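Local coordinates for plasmin and fibronectin-binding protein A (Streptococcus pneumoniae, PDB 4MR0) that acts as a surface adhesin and invasin of the bacterium, binding human fibronectin, plasmin, plasminogen and serum albumin, at residues N519-N524 / N565-N571. Residues are numbered along the deposited sequence; the frame is centred on the assembly and turned at random.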
loop_
_atom_site.group_PDB
_atom_site.type_symbol
_atom_site.label_atom_id
_atom_site.label_comp_id
_atom_site.label_asym_id
_atom_site.label_seq_id
_atom_site.Cartn_x
_atom_site.Cartn_y
_atom_site.Cartn_z
ATOM N N ASN A 519 20.315 21.895 -0.720
ATOM C CA ASN A 519 21.429 20.978 -0.571
ATOM C C ASN A 519 21.228 19.494 -0.825
ATOM O O ASN A 519 21.508 18.660 0.035
ATOM C CB ASN A 519 22.028 21.194 0.815
ATOM C CG ASN A 519 22.276 22.668 1.103
ATOM O OD1 ASN A 519 22.902 23.365 0.309
ATOM N ND2 ASN A 519 21.783 23.146 2.235
ATOM N N ASN A 520 20.745 19.169 -2.013
ATOM C CA ASN A 520 20.579 17.779 -2.398
ATOM C C ASN A 520 21.946 17.417 -2.983
ATOM O O ASN A 520 22.710 18.306 -3.356
ATOM C CB ASN A 520 19.484 17.657 -3.453
ATOM C CG ASN A 520 18.112 18.009 -2.909
ATOM O OD1 ASN A 520 17.509 17.237 -2.162
ATOM N ND2 ASN A 520 17.615 19.185 -3.272
ATOM N N GLN A 521 22.265 16.129 -3.033
ATOM C CA GLN A 521 23.544 15.674 -3.575
ATOM C C GLN A 521 23.328 14.784 -4.795
ATOM O O GLN A 521 22.402 13.968 -4.826
ATOM C CB GLN A 521 24.331 14.917 -2.500
ATOM C CG GLN A 521 25.043 15.822 -1.503
ATOM C CD GLN A 521 25.570 15.061 -0.297
ATOM O OE1 GLN A 521 26.159 13.984 -0.431
ATOM N NE2 GLN A 521 25.368 15.624 0.892
ATOM N N PHE A 522 24.182 14.946 -5.801
ATOM C CA PHE A 522 24.067 14.171 -7.035
ATOM C C PHE A 522 25.404 13.557 -7.430
ATOM O O PHE A 522 26.439 14.218 -7.375
ATOM C CB PHE A 522 23.564 15.073 -8.166
ATOM C CG PHE A 522 22.319 15.843 -7.821
ATOM C CD1 PHE A 522 21.061 15.286 -8.017
ATOM C CD2 PHE A 522 22.409 17.118 -7.281
ATOM C CE1 PHE A 522 19.906 15.998 -7.684
ATOM C CE2 PHE A 522 21.265 17.839 -6.943
ATOM C CZ PHE A 522 20.011 17.277 -7.142
ATOM N N TYR A 523 25.372 12.294 -7.836
ATOM C CA TYR A 523 26.583 11.585 -8.232
ATOM C C TYR A 523 26.358 10.741 -9.476
ATOM O O TYR A 523 25.354 10.036 -9.593
ATOM C CB TYR A 523 27.049 10.659 -7.111
ATOM C CG TYR A 523 27.255 11.341 -5.786
ATOM C CD1 TYR A 523 28.444 12.007 -5.500
ATOM C CD2 TYR A 523 26.253 11.323 -4.814
ATOM C CE1 TYR A 523 28.634 12.637 -4.272
ATOM C CE2 TYR A 523 26.432 11.950 -3.589
ATOM C CZ TYR A 523 27.622 12.604 -3.323
ATOM O OH TYR A 523 27.799 13.230 -2.111
ATOM N N ASN A 524 27.304 10.818 -10.403
ATOM C CA ASN A 524 27.249 10.039 -11.625
ATOM C C ASN A 524 25.925 10.112 -12.387
ATOM O O ASN A 524 25.406 9.088 -12.835
ATOM C CB ASN A 524 27.579 8.581 -11.295
ATOM C CG ASN A 524 28.845 8.449 -10.462
ATOM O OD1 ASN A 524 29.928 8.851 -10.888
ATOM N ND2 ASN A 524 28.712 7.889 -9.264
ATOM N N ASN A 565 25.295 26.523 -4.266
ATOM C CA ASN A 565 25.702 25.660 -3.163
ATOM C C ASN A 565 26.845 24.865 -3.781
ATOM O O ASN A 565 26.708 24.341 -4.889
ATOM C CB ASN A 565 24.553 24.733 -2.707
ATOM C CG ASN A 565 24.346 23.532 -3.623
ATOM O OD1 ASN A 565 25.247 22.715 -3.815
ATOM N ND2 ASN A 565 23.143 23.411 -4.175
ATOM N N ASN A 566 27.986 24.799 -3.102
ATOM C CA ASN A 566 29.112 24.071 -3.669
ATOM C C ASN A 566 29.219 22.616 -3.239
ATOM O O ASN A 566 30.084 22.237 -2.448
ATOM C CB ASN A 566 30.425 24.812 -3.395
ATOM C CG ASN A 566 30.618 26.005 -4.320
ATOM O OD1 ASN A 566 30.171 27.115 -4.027
ATOM N ND2 ASN A 566 31.268 25.770 -5.458
ATOM N N LEU A 567 28.309 21.814 -3.782
ATOM C CA LEU A 567 28.240 20.385 -3.527
ATOM C C LEU A 567 28.163 19.743 -4.908
ATOM O O LEU A 567 27.123 19.800 -5.564
ATOM C CB LEU A 567 26.976 20.039 -2.732
ATOM C CG LEU A 567 26.843 20.406 -1.249
ATOM C CD1 LEU A 567 27.225 21.855 -1.000
ATOM C CD2 LEU A 567 25.404 20.154 -0.819
ATOM N N SER A 568 29.262 19.148 -5.361
ATOM C CA SER A 568 29.269 18.522 -6.679
ATOM C C SER A 568 29.914 17.144 -6.699
ATOM O O SER A 568 30.625 16.757 -5.773
ATOM C CB SER A 568 29.979 19.429 -7.690
ATOM O OG SER A 568 31.351 19.596 -7.357
ATOM N N ASP A 569 29.658 16.412 -7.777
ATOM C CA ASP A 569 30.199 15.071 -7.942
ATOM C C ASP A 569 31.630 15.068 -8.475
ATOM O O ASP A 569 31.908 15.633 -9.532
ATOM C CB ASP A 569 29.295 14.255 -8.876
ATOM C CG ASP A 569 29.904 12.912 -9.257
ATOM O OD1 ASP A 569 30.404 12.203 -8.357
ATOM O OD2 ASP A 569 29.870 12.560 -10.454
ATOM N N LYS A 570 32.534 14.436 -7.733
ATOM C CA LYS A 570 33.926 14.338 -8.140
ATOM C C LYS A 570 34.332 12.870 -8.136
ATOM O O LYS A 570 35.381 12.490 -7.624
ATOM C CB LYS A 570 34.817 15.169 -7.213
ATOM C CG LYS A 570 34.465 15.104 -5.734
ATOM C CD LYS A 570 34.606 16.483 -5.098
ATOM C CE LYS A 570 33.664 17.497 -5.752
ATOM N NZ LYS A 570 33.704 18.826 -5.081
ATOM N N ASN A 571 33.473 12.054 -8.740
ATOM C CA ASN A 571 33.678 10.612 -8.864
ATOM C C ASN A 571 34.459 10.377 -10.146
ATOM O O ASN A 571 34.726 9.199 -10.467
ATOM C CB ASN A 571 32.332 9.869 -8.956
ATOM C CG ASN A 571 31.811 9.418 -7.604
ATOM O OD1 ASN A 571 31.699 10.214 -6.657
ATOM N ND2 ASN A 571 31.476 8.130 -7.507
HETATM O O HOH W 1 26.316 17.197 -5.179
#
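Where the right-handed parallel beta-helix of this adhesin ends, its last modelled residues, 565-571, run alongside strand 515-523, with Leu567 and Asp569 turned onto segment 519-524. The two segments run in nearly the same direction, 23° apart, but no direct backbone hydrogen bond joins them, so the tail follows the terminal coil without continuing its parallel ladder. On its other flank the strand pairs with 490-500, where Asn520 OD1 accepts from Asn497 N and the ring of Tyr523 stacks with Phe500. Asp569 accepts a hydrogen bond from the strand end: its OD2 takes Asn524 N at 3.1 Å, nearly straight at 165°, the N-H arriving from above the carboxylate plane. With CG anti to the backbone N (chi1 172°), the carboxylate reaches across to the strand, and OD1 lies at the edge of the Tyr523 ring, 3.5 Å from CD1 and near the ring plane. Ring and carboxylate stand almost perpendicular. Asp569 CB presses on Phe522 O at 3.2 Å, a carbonyl oxygen buried here with no polar partner. Further back, water bridges the gap between the segments, accepting from Phe522 N (3.2 Å) and donating weakly to Leu567 O. Leu567 supplies the apolar part, its CD2 lying 3.9 Å from Asn519 CB and also touching the carbonyl of Asn520. At the start of the tail Asn565 CB packs against Asn519 OD1 at 3.7 Å, while Asn565 ND2 is held by Asn550 OD1. Asn550 ND2 links both segments, bonding Asn520 O and, weakly, Leu567 O. The tail is thus held chiefly by Asp569, the water and a leucine methyl, a sparse and largely polar seam at the surface; the backbone N-H of Asn524 would probably help to stabilise the negative charge on Asp569.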